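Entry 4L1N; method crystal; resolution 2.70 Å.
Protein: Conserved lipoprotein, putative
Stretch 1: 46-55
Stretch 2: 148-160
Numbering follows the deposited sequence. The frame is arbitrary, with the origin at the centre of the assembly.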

# COMPACT_ATOMS: atom_id res chain seq x y z
N ASP A 46 -21.38 2.12 -3.21
CA ASP A 46 -19.98 2.45 -3.47
C ASP A 46 -19.29 1.37 -4.33
O ASP A 46 -19.72 0.21 -4.31
CB ASP A 46 -19.21 2.63 -2.14
N ASN A 47 -18.22 1.76 -5.08
CA ASN A 47 -17.43 0.86 -5.92
C ASN A 47 -16.21 0.33 -5.13
O ASN A 47 -15.08 0.32 -5.64
CB ASN A 47 -16.99 1.57 -7.22
N SER A 48 -16.45 -0.11 -3.87
CA SER A 48 -15.43 -0.61 -2.95
C SER A 48 -15.64 -2.07 -2.56
O SER A 48 -16.77 -2.58 -2.60
CB SER A 48 -15.39 0.23 -1.68
OG SER A 48 -16.63 0.22 -0.99
N LYS A 49 -14.55 -2.74 -2.17
CA LYS A 49 -14.51 -4.14 -1.75
C LYS A 49 -13.69 -4.28 -0.48
O LYS A 49 -12.64 -3.65 -0.35
CB LYS A 49 -13.90 -5.01 -2.86
CG LYS A 49 -14.85 -5.27 -4.02
CD LYS A 49 -14.15 -5.84 -5.25
CE LYS A 49 -15.09 -5.96 -6.43
NZ LYS A 49 -14.50 -6.77 -7.53
N LYS A 50 -14.16 -5.13 0.45
CA LYS A 50 -13.45 -5.43 1.70
C LYS A 50 -12.23 -6.31 1.38
O LYS A 50 -12.32 -7.54 1.34
CB LYS A 50 -14.40 -6.11 2.69
CG LYS A 50 -14.20 -5.65 4.11
CD LYS A 50 -13.58 -6.73 4.96
CE LYS A 50 -13.73 -6.39 6.41
NZ LYS A 50 -12.71 -5.41 6.86
N MSE A 51 -11.11 -5.64 1.06
CA MSE A 51 -9.85 -6.28 0.68
C MSE A 51 -9.01 -6.64 1.86
O MSE A 51 -8.20 -7.57 1.78
CB MSE A 51 -9.04 -5.35 -0.20
CG MSE A 51 -9.37 -5.44 -1.66
SE MSE A 51 -7.94 -4.56 -2.61
CE MSE A 51 -6.78 -6.10 -2.93
N PHE A 52 -9.14 -5.85 2.94
CA PHE A 52 -8.36 -5.96 4.16
C PHE A 52 -9.21 -6.30 5.37
O PHE A 52 -10.37 -5.90 5.47
CB PHE A 52 -7.61 -4.64 4.41
CG PHE A 52 -6.50 -4.37 3.42
CD1 PHE A 52 -6.77 -3.71 2.22
CD2 PHE A 52 -5.20 -4.76 3.69
CE1 PHE A 52 -5.74 -3.46 1.31
CE2 PHE A 52 -4.18 -4.51 2.77
CZ PHE A 52 -4.45 -3.84 1.61
N LEU A 53 -8.61 -7.05 6.29
CA LEU A 53 -9.20 -7.50 7.53
C LEU A 53 -8.57 -6.72 8.68
O LEU A 53 -7.34 -6.63 8.74
CB LEU A 53 -8.99 -9.01 7.72
CG LEU A 53 -9.46 -9.95 6.60
CD1 LEU A 53 -8.94 -11.36 6.83
CD2 LEU A 53 -10.97 -9.97 6.47
N LYS A 54 -9.39 -6.10 9.54
CA LYS A 54 -8.85 -5.36 10.67
C LYS A 54 -8.60 -6.35 11.82
O LYS A 54 -9.54 -7.03 12.25
CB LYS A 54 -9.78 -4.20 11.08
CG LYS A 54 -9.19 -3.35 12.19
CD LYS A 54 -10.18 -2.40 12.82
CE LYS A 54 -9.50 -1.70 13.98
NZ LYS A 54 -10.45 -1.00 14.89
N LYS A 55 -7.35 -6.47 12.28
CA LYS A 55 -7.00 -7.36 13.39
C LYS A 55 -6.38 -6.53 14.50
O LYS A 55 -5.28 -6.01 14.33
CB LYS A 55 -6.06 -8.48 12.93
CG LYS A 55 -6.67 -9.44 11.92
CD LYS A 55 -5.63 -10.39 11.36
CE LYS A 55 -6.20 -11.33 10.33
NZ LYS A 55 -7.13 -12.32 10.92
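Stretch 2, residues 148-160: LYKVNIETGQATE

Stretch 2 folds back on itself as a hairpin: strand 148-152 runs into a turn at 153-156 and returns as strand 157-160. The pairing within it is direct, with Lys-150 N to Thr-159 O at 2.7 Å, Thr-159 N to Lys-150 O at 3.0 Å and Asn-152 N to Gln-157 O at 3.0 Å. The returning strand lies antiparallel to stretch 1, as the falling register of nearest CA atoms demonstrates: Ser-48 CA to Thr-159 CA 4.7 Å, Lys-50 CA to Gln-157 CA 4.4 Å, Phe-52 CA to Gly-156 CA 4.5 Å. Lys-49 and Ala-158 form the hydrogen-bonded pair, Lys-49 N to Ala-158 O at 3.0 Å and Ala-158 N to Lys-49 O at 2.9 Å, both close to linear.

The ladder then breaks. Met-51, with psi near -30°, leaves the extended conformation, and Gly-156 O receives two amides: Phe-52 N at 3.2 Å and, weakly at 129°, Met-51 N at 3.4 Å. Gly-156 has phi 77° and psi 7°, a region that favours glycine, and an ideal CB there would lie 2.4 Å from Phe-52 O, a clash. Asn-152 steadies the turn, its OD1 accepting Glu-154 N at 3.1 Å.

Side chains follow this backbone. Met-51 (chi1 m, chi2 t) places its selenium over one face of the Tyr-149 ring, 16° off the normal, with SE 3.7 Å from Tyr-149 CE1; the same SE lies 3.9 Å from Ala-158 CB, so the selenomethionine packs against both strands of the hairpin. Phe-52, chi1 m, points toward stretch 2 and brings CD1 to 3.6 Å from Val-151 CG1, while Gly-156 O lies at the edge of its ring.

Lys-50 and Gln-157 share a face of the sheet as a non-hydrogen-bonded pair. Lys-50 is off the usual wells at chi1 (-141°) and chi2 (-109°); with chi4 m, this bent path delivers NZ to two carbonyls, Thr-155 O at 2.6 Å and, within its own stretch, Phe-52 O at 2.8 Å. Gln-157 is also off-well at chi1 (-145°), and its OE1 approaches Lys-50 CG to 3.4 Å. Lys-54 is instead fully extended, t at all four chi angles, and its NZ forms a salt bridge with Glu-154 OE2 at 2.7 Å. Glu-154 CB points away from stretch 1, but chi2 p turns the chain so that its carboxylate comes nearer. The backbone of Ser-48 places CB 3.4 Å from Thr-159 CG2, and chi1 p puts OG 3.3 Å from Gln-157 CG.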

# COMPACT_ATOMS: atom_id res chain seq x y z
N LEU A 148 -2.78 0.63 -7.54
CA LEU A 148 -2.93 1.64 -6.48
C LEU A 148 -4.40 1.66 -6.06
O LEU A 148 -5.31 1.70 -6.91
CB LEU A 148 -2.46 3.02 -6.99
CG LEU A 148 -2.40 4.22 -6.04
CD1 LEU A 148 -1.25 4.11 -5.09
CD2 LEU A 148 -2.14 5.50 -6.82
N TYR A 149 -4.62 1.57 -4.73
CA TYR A 149 -5.92 1.58 -4.06
C TYR A 149 -5.99 2.66 -3.01
O TYR A 149 -4.95 3.06 -2.46
CB TYR A 149 -6.16 0.24 -3.37
CG TYR A 149 -6.25 -0.98 -4.26
CD1 TYR A 149 -7.47 -1.38 -4.81
CD2 TYR A 149 -5.12 -1.74 -4.54
CE1 TYR A 149 -7.55 -2.49 -5.65
CE2 TYR A 149 -5.19 -2.87 -5.36
CZ TYR A 149 -6.41 -3.24 -5.91
OH TYR A 149 -6.47 -4.39 -6.67
N LYS A 150 -7.25 3.07 -2.66
CA LYS A 150 -7.62 3.96 -1.54
C LYS A 150 -8.16 3.05 -0.48
O LYS A 150 -9.19 2.42 -0.72
CB LYS A 150 -8.64 5.03 -1.96
CG LYS A 150 -9.00 6.01 -0.85
CD LYS A 150 -9.97 7.09 -1.33
CE LYS A 150 -11.39 6.88 -0.91
NZ LYS A 150 -11.93 8.06 -0.19
N VAL A 151 -7.44 2.88 0.64
CA VAL A 151 -7.87 1.92 1.68
C VAL A 151 -8.22 2.62 3.00
O VAL A 151 -7.38 3.31 3.58
CB VAL A 151 -6.77 0.85 1.88
CG1 VAL A 151 -7.16 -0.16 2.96
CG2 VAL A 151 -6.43 0.15 0.56
N ASN A 152 -9.45 2.39 3.49
CA ASN A 152 -9.95 2.91 4.77
C ASN A 152 -9.24 2.20 5.92
O ASN A 152 -9.33 0.98 6.03
CB ASN A 152 -11.46 2.73 4.84
CG ASN A 152 -12.14 3.51 5.94
OD1 ASN A 152 -11.80 3.44 7.13
ND2 ASN A 152 -13.18 4.22 5.57
N ILE A 153 -8.51 2.97 6.75
CA ILE A 153 -7.68 2.45 7.84
C ILE A 153 -8.50 1.73 8.91
O ILE A 153 -7.94 0.95 9.68
CB ILE A 153 -6.75 3.52 8.48
CG1 ILE A 153 -7.52 4.61 9.25
CG2 ILE A 153 -5.78 4.09 7.47
CD1 ILE A 153 -6.79 5.16 10.40
N GLU A 154 -9.82 1.97 8.94
CA GLU A 154 -10.70 1.37 9.93
C GLU A 154 -11.48 0.17 9.39
O GLU A 154 -11.47 -0.88 10.03
CB GLU A 154 -11.67 2.44 10.48
CG GLU A 154 -12.53 2.02 11.66
CD GLU A 154 -11.80 1.35 12.81
OE1 GLU A 154 -10.90 1.99 13.40
OE2 GLU A 154 -12.14 0.19 13.12
N THR A 155 -12.17 0.31 8.24
CA THR A 155 -13.02 -0.73 7.68
C THR A 155 -12.28 -1.70 6.74
O THR A 155 -12.77 -2.81 6.49
CB THR A 155 -14.23 -0.11 6.95
OG1 THR A 155 -13.80 0.68 5.84
CG2 THR A 155 -15.13 0.72 7.87
N GLY A 156 -11.14 -1.30 6.21
CA GLY A 156 -10.38 -2.15 5.29
C GLY A 156 -10.98 -2.19 3.90
O GLY A 156 -10.53 -2.96 3.05
N GLN A 157 -12.02 -1.34 3.67
CA GLN A 157 -12.73 -1.14 2.41
C GLN A 157 -11.79 -0.42 1.45
O GLN A 157 -11.21 0.61 1.82
CB GLN A 157 -14.02 -0.34 2.66
CG GLN A 157 -15.21 -0.73 1.78
CD GLN A 157 -15.83 -2.07 2.11
OE1 GLN A 157 -15.49 -2.73 3.09
NE2 GLN A 157 -16.77 -2.51 1.29
N ALA A 158 -11.58 -0.99 0.24
CA ALA A 158 -10.63 -0.46 -0.74
C ALA A 158 -11.29 -0.16 -2.08
O ALA A 158 -12.12 -0.95 -2.52
CB ALA A 158 -9.50 -1.46 -0.94
N THR A 159 -10.91 0.99 -2.73
CA THR A 159 -11.38 1.42 -4.06
C THR A 159 -10.12 1.69 -4.91
O THR A 159 -9.17 2.26 -4.38
CB THR A 159 -12.35 2.64 -4.03
OG1 THR A 159 -11.63 3.86 -3.93
CG2 THR A 159 -13.35 2.61 -2.90
N GLU A 160 -10.12 1.30 -6.21
CA GLU A 160 -8.97 1.53 -7.09
C GLU A 160 -8.75 2.99 -7.34
O GLU A 160 -9.72 3.73 -7.52
CB GLU A 160 -9.15 0.84 -8.46
CG GLU A 160 -9.21 -0.68 -8.48
CD GLU A 160 -9.33 -1.26 -9.89
OE1 GLU A 160 -9.40 -0.48 -10.86
OE2 GLU A 160 -9.40 -2.50 -10.01